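Long-range contacts in CBS domain protein (Sulfolobus tokodaii, PDB 2EF7), which is of unknown function but, as a protein built of paired CBS domains, probably serves as a regulatory module that binds adenosine-type ligands: residues A[88-93]-A[114-119]; A[4-9]-A[78-83]. All coordinates share one frame; numbering follows the deposited sequence.

Contact 1: residues A[88-93]-A[114-119]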
loop_
_atom_site.group_PDB
_atom_site.type_symbol
_atom_site.label_atom_id
_atom_site.label_comp_id
_atom_site.label_asym_id
_atom_site.label_seq_id
_atom_site.Cartn_x
_atom_site.Cartn_y
_atom_site.Cartn_z
ATOM N N GLY A 88 -11.882 9.967 14.404
ATOM C CA GLY A 88 -11.395 10.665 15.575
ATOM C C GLY A 88 -9.903 10.420 15.690
ATOM O O GLY A 88 -9.119 11.342 15.943
ATOM N N ALA A 89 -9.508 9.164 15.512
ATOM C CA ALA A 89 -8.098 8.804 15.568
ATOM C C ALA A 89 -7.375 9.555 14.442
ATOM O O ALA A 89 -6.262 10.050 14.622
ATOM C CB ALA A 89 -7.934 7.294 15.390
ATOM N N LEU A 90 -8.027 9.645 13.286
ATOM C CA LEU A 90 -7.463 10.341 12.136
ATOM C C LEU A 90 -7.217 11.815 12.442
ATOM O O LEU A 90 -6.164 12.369 12.116
ATOM C CB LEU A 90 -8.408 10.243 10.944
ATOM C CG LEU A 90 -7.895 10.921 9.673
ATOM C CD1 LEU A 90 -6.567 10.317 9.251
ATOM C CD2 LEU A 90 -8.929 10.754 8.573
ATOM N N ALA A 91 -8.195 12.459 13.060
ATOM C CA ALA A 91 -8.053 13.868 13.376
ATOM C C ALA A 91 -6.892 14.093 14.337
ATOM O O ALA A 91 -6.180 15.089 14.223
ATOM C CB ALA A 91 -9.340 14.406 13.966
ATOM N N LEU A 92 -6.689 13.161 15.268
ATOM C CA LEU A 92 -5.613 13.293 16.243
ATOM C C LEU A 92 -4.254 13.080 15.578
ATOM O O LEU A 92 -3.291 13.773 15.888
ATOM C CB LEU A 92 -5.808 12.295 17.394
ATOM C CG LEU A 92 -5.322 12.754 18.770
ATOM C CD1 LEU A 92 -6.010 14.058 19.132
ATOM C CD2 LEU A 92 -5.626 11.701 19.818
HETATM N N MSE A 93 -4.181 12.120 14.663
HETATM C CA MSE A 93 -2.939 11.852 13.951
HETATM C C MSE A 93 -2.512 13.082 13.134
HETATM O O MSE A 93 -1.349 13.502 13.194
HETATM C CB MSE A 93 -3.115 10.641 13.030
HETATM C CG MSE A 93 -3.146 9.310 13.765
HETATM SE SE MSE A 93 -3.652 7.834 12.628
HETATM C CE MSE A 93 -4.428 6.686 13.972
ATOM N N ILE A 114 -3.128 1.826 16.991
ATOM C CA ILE A 114 -3.843 2.052 15.732
ATOM C C ILE A 114 -2.952 2.907 14.833
ATOM O O ILE A 114 -2.359 3.879 15.291
ATOM C CB ILE A 114 -5.211 2.790 15.957
ATOM C CG1 ILE A 114 -5.972 2.911 14.635
ATOM C CG2 ILE A 114 -4.996 4.184 16.518
ATOM C CD1 ILE A 114 -7.031 1.868 14.448
ATOM N N SER A 115 -2.853 2.547 13.558
ATOM C CA SER A 115 -2.007 3.295 12.635
ATOM C C SER A 115 -2.803 3.882 11.479
ATOM O O SER A 115 -3.927 3.468 11.203
ATOM C CB SER A 115 -0.913 2.392 12.067
ATOM O OG SER A 115 -1.457 1.518 11.093
ATOM N N ILE A 116 -2.194 4.842 10.797
ATOM C CA ILE A 116 -2.826 5.495 9.668
ATOM C C ILE A 116 -3.251 4.468 8.614
ATOM O O ILE A 116 -4.247 4.664 7.918
ATOM C CB ILE A 116 -1.872 6.534 9.032
ATOM C CG1 ILE A 116 -2.623 7.343 7.973
ATOM C CG2 ILE A 116 -0.649 5.838 8.447
ATOM C CD1 ILE A 116 -3.751 8.177 8.544
ATOM N N ARG A 117 -2.506 3.374 8.497
ATOM C CA ARG A 117 -2.859 2.341 7.526
ATOM C C ARG A 117 -4.115 1.611 7.970
ATOM O O ARG A 117 -4.896 1.143 7.133
ATOM C CB ARG A 117 -1.722 1.331 7.344
ATOM C CG ARG A 117 -0.450 1.908 6.742
ATOM C CD ARG A 117 -0.737 2.751 5.504
ATOM N NE ARG A 117 0.494 3.170 4.836
ATOM C CZ ARG A 117 0.588 4.213 4.015
ATOM N NH1 ARG A 117 -0.478 4.960 3.758
ATOM N NH2 ARG A 117 1.751 4.508 3.447
ATOM N N ASP A 118 -4.302 1.496 9.286
ATOM C CA ASP A 118 -5.492 0.832 9.811
ATOM C C ASP A 118 -6.703 1.679 9.426
ATOM O O ASP A 118 -7.773 1.150 9.127
ATOM C CB ASP A 118 -5.437 0.707 11.335
ATOM C CG ASP A 118 -4.411 -0.302 11.807
ATOM O OD1 ASP A 118 -4.383 -1.429 11.260
ATOM O OD2 ASP A 118 -3.643 0.027 12.737
ATOM N N ILE A 119 -6.517 2.998 9.436
ATOM C CA ILE A 119 -7.585 3.931 9.100
ATOM C C ILE A 119 -8.040 3.824 7.644
ATOM O O ILE A 119 -9.235 3.757 7.369
ATOM C CB ILE A 119 -7.159 5.381 9.414
ATOM C CG1 ILE A 119 -6.909 5.510 10.925
ATOM C CG2 ILE A 119 -8.238 6.360 8.953
ATOM C CD1 ILE A 119 -6.527 6.895 11.381
#
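Leu-90 and Ile-119 bring the two backbones to a CA–CA separation of 7.1 Å, where the helical turn 88-93 faces the place at which the strand ending at Ser-115 becomes a helix. No hydrogen bond crosses, so the contact rests on apolar side chains. Ile-119 is central: CG1 is anti to its carbonyl carbon (chi1 -63°) and CD1 extends beyond it (chi2 -178°). Ile-119 CD1 lies 3.6 Å from Leu-90 CA and meets the selenomethionine Met-93 tip to tip, 3.3 Å from Met-93 SE. The methyl CE of Met-93 is as near to the same CD1, closer than usual for two carbons, so the packing here is tight. Met-93 CE also reaches Ile-114 CG2 at 3.6 Å, the two side chains crossing at about a right angle. On the Leu-90 side, the methyls Leu-90 CD1 and Ile-116 CD1 touch at 3.6 Å. Ser-115 and Asp-118 form a capping box at the start of helix 116-126: Ser-115 N donates to Asp-118 OD2 over 2.8 Å, meeting the carboxylate on its anti side, while Ser-115 OG weakly accepts from Asp-118 N. This is part of the hydrophobic core of the second CBS motif, in which helices 86-96 and 116-126 pack together against a small sheet. Both Met-93 and Ile-114 also touch Leu-101 of strand 100-104, and Ile-116 continues onto Ile-123 of the second subunit.

Contact 2: residues A[4-9]-A[78-83]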
loop_
_atom_site.group_PDB
_atom_site.type_symbol
_atom_site.label_atom_id
_atom_site.label_comp_id
_atom_site.label_asym_id
_atom_site.label_seq_id
_atom_site.Cartn_x
_atom_site.Cartn_y
_atom_site.Cartn_z
ATOM N N GLU A 4 -17.087 3.516 12.002
ATOM C CA GLU A 4 -16.285 2.357 12.393
ATOM C C GLU A 4 -15.575 2.870 13.642
ATOM O O GLU A 4 -15.379 4.075 13.766
ATOM C CB GLU A 4 -15.235 2.041 11.327
ATOM C CG GLU A 4 -15.787 1.591 10.001
ATOM C CD GLU A 4 -16.197 0.140 10.019
ATOM O OE1 GLU A 4 -16.899 -0.263 10.970
ATOM O OE2 GLU A 4 -15.820 -0.594 9.081
ATOM N N ILE A 5 -15.195 1.990 14.564
ATOM C CA ILE A 5 -14.503 2.454 15.765
ATOM C C ILE A 5 -13.110 1.845 15.912
ATOM O O ILE A 5 -12.867 0.727 15.476
ATOM C CB ILE A 5 -15.324 2.177 17.055
ATOM C CG1 ILE A 5 -15.417 0.675 17.322
ATOM C CG2 ILE A 5 -16.724 2.779 16.919
ATOM C CD1 ILE A 5 -15.994 0.338 18.698
ATOM N N VAL A 6 -12.209 2.608 16.523
ATOM C CA VAL A 6 -10.817 2.209 16.754
ATOM C C VAL A 6 -10.635 0.750 17.181
ATOM O O VAL A 6 -9.834 0.017 16.606
ATOM C CB VAL A 6 -10.178 3.139 17.818
ATOM C CG1 VAL A 6 -8.788 2.651 18.195
ATOM C CG2 VAL A 6 -10.117 4.568 17.272
ATOM N N LYS A 7 -11.392 0.351 18.196
ATOM C CA LYS A 7 -11.363 -0.998 18.749
ATOM C C LYS A 7 -11.359 -2.112 17.691
ATOM O O LYS A 7 -10.634 -3.098 17.823
ATOM C CB LYS A 7 -12.566 -1.160 19.693
ATOM C CG LYS A 7 -12.655 -2.480 20.440
ATOM C CD LYS A 7 -13.913 -2.514 21.304
ATOM C CE LYS A 7 -14.025 -3.815 22.080
ATOM N NZ LYS A 7 -12.918 -3.966 23.065
ATOM N N GLU A 8 -12.155 -1.956 16.635
ATOM C CA GLU A 8 -12.227 -2.986 15.589
ATOM C C GLU A 8 -11.076 -2.978 14.589
ATOM O O GLU A 8 -10.955 -3.905 13.777
ATOM C CB GLU A 8 -13.546 -2.866 14.813
ATOM C CG GLU A 8 -14.789 -3.149 15.665
ATOM C CD GLU A 8 -14.700 -4.498 16.370
ATOM O OE1 GLU A 8 -14.723 -4.517 17.635
ATOM O OE2 GLU A 8 -14.591 -5.534 15.663
ATOM N N TYR A 9 -10.222 -1.957 14.633
ATOM C CA TYR A 9 -9.117 -1.891 13.678
ATOM C C TYR A 9 -7.724 -1.792 14.279
ATOM O O TYR A 9 -6.727 -1.865 13.561
ATOM C CB TYR A 9 -9.341 -0.723 12.713
ATOM C CG TYR A 9 -10.442 -1.005 11.726
ATOM C CD1 TYR A 9 -10.161 -1.606 10.499
ATOM C CD2 TYR A 9 -11.773 -0.756 12.051
ATOM C CE1 TYR A 9 -11.176 -1.959 9.626
ATOM C CE2 TYR A 9 -12.800 -1.110 11.181
ATOM C CZ TYR A 9 -12.492 -1.711 9.973
ATOM O OH TYR A 9 -13.499 -2.068 9.111
ATOM N N ILE A 78 -0.032 11.403 23.933
ATOM C CA ILE A 78 -1.128 11.424 22.965
ATOM C C ILE A 78 -1.724 10.016 22.851
ATOM O O ILE A 78 -1.014 9.060 22.536
ATOM C CB ILE A 78 -0.656 11.870 21.547
ATOM C CG1 ILE A 78 0.364 13.006 21.641
ATOM C CG2 ILE A 78 -1.850 12.341 20.723
ATOM C CD1 ILE A 78 -0.119 14.223 22.388
ATOM N N THR A 79 -3.021 9.891 23.109
ATOM C CA THR A 79 -3.695 8.603 23.025
ATOM C C THR A 79 -5.106 8.796 22.485
ATOM O O THR A 79 -5.608 9.922 22.429
ATOM C CB THR A 79 -3.853 7.937 24.406
ATOM O OG1 THR A 79 -4.755 8.718 25.196
ATOM C CG2 THR A 79 -2.513 7.834 25.128
ATOM N N ILE A 80 -5.743 7.689 22.110
ATOM C CA ILE A 80 -7.112 7.706 21.617
ATOM C C ILE A 80 -7.871 6.549 22.281
ATOM O O ILE A 80 -7.327 5.456 22.449
ATOM C CB ILE A 80 -7.162 7.537 20.079
ATOM C CG1 ILE A 80 -8.588 7.779 19.575
ATOM C CG2 ILE A 80 -6.652 6.161 19.675
ATOM C CD1 ILE A 80 -8.966 9.260 19.533
ATOM N N ARG A 81 -9.119 6.789 22.681
ATOM C CA ARG A 81 -9.920 5.736 23.307
ATOM C C ARG A 81 -10.348 4.698 22.275
ATOM O O ARG A 81 -10.579 5.026 21.113
ATOM C CB ARG A 81 -11.159 6.328 23.983
ATOM C CG ARG A 81 -10.846 7.258 25.135
ATOM C CD ARG A 81 -12.083 7.529 25.969
ATOM N NE ARG A 81 -11.751 8.224 27.211
ATOM C CZ ARG A 81 -12.622 8.480 28.182
ATOM N NH1 ARG A 81 -13.889 8.098 28.061
ATOM N NH2 ARG A 81 -12.227 9.121 29.276
ATOM N N GLU A 82 -10.461 3.444 22.702
ATOM C CA GLU A 82 -10.855 2.368 21.796
ATOM C C GLU A 82 -12.290 2.518 21.301
ATOM O O GLU A 82 -12.648 1.990 20.244
ATOM C CB GLU A 82 -10.686 1.003 22.477
ATOM C CG GLU A 82 -11.350 0.898 23.836
ATOM C CD GLU A 82 -11.219 -0.492 24.443
ATOM O OE1 GLU A 82 -10.411 -1.293 23.929
ATOM O OE2 GLU A 82 -11.919 -0.780 25.437
ATOM N N ASP A 83 -13.109 3.235 22.065
ATOM C CA ASP A 83 -14.497 3.453 21.666
ATOM C C ASP A 83 -14.624 4.599 20.673
ATOM O O ASP A 83 -15.712 4.882 20.202
ATOM C CB ASP A 83 -15.390 3.756 22.882
ATOM C CG ASP A 83 -15.669 2.528 23.721
ATOM O OD1 ASP A 83 -15.710 1.414 23.153
ATOM O OD2 ASP A 83 -15.869 2.679 24.945
#
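Lys-7 and Glu-82 start from different first torsions: CG of Lys-7 stands anti to its backbone N (chi1 -176°), whereas CG of Glu-82 sits between its own N and carbonyl carbon (chi1 52°). Extended torsions beyond CG carry the two side by side, pointing the same way, and a turn at the last torsion of the lysine sets Lys-7 NZ 3.8 Å from Glu-82 OE1, a long salt bridge. The firmer link lies beneath them. Lys-7 N donates to Glu-82 O over 2.9 Å with an N-H...O angle of 148°, approaching in the carbonyl plane on a lone pair. Glu-82 O also has Lys-7 CB at 3.2 Å and Val-6 CB at 3.6 Å. Val-6 CG2 lies 4.2 Å from Ile-80 CG1, an apolar touch on the strand side. Ile-5 meets the chain further on, its CG2 lying 4.0 Å from Asp-83 O. Segment 4-9 thus lies across the edge of the second CBS motif, and further backbone hydrogen bonds follow, from Val-6 to Ser-84 and from Glu-4 to Ile-86. The chemistry is that of a surface join between two backbone segments: one backbone bond crosses between them, the bonds to Ser-84 and Ile-86 continue the attachment, the carbons of Val-6 and Lys-7 lie close to the acceptor, and the long salt bridge probably adds a modest attraction.

How the contacts relate
From the N terminus, segment 4-9 is followed by most of the first CBS motif before the chain returns as 78-83, so contact 2 closes a loop of 68 residues. Only then does helix 86-96 begin, and contact 1 closes a shorter loop of 20 residues holding strand 100-104 and most of strand 110-115. The two loops are in series, neither nested nor crossed. Contact 2 ties the N-terminal tail to the second motif, whereas contact 1 joins helix 86-96 to the end of strand 110-115 and the start of helix 116-126. With centres 9 Å apart and Ile-114 packed on Tyr-9, they exemplify how sequence-distant segments meet in one compact unit.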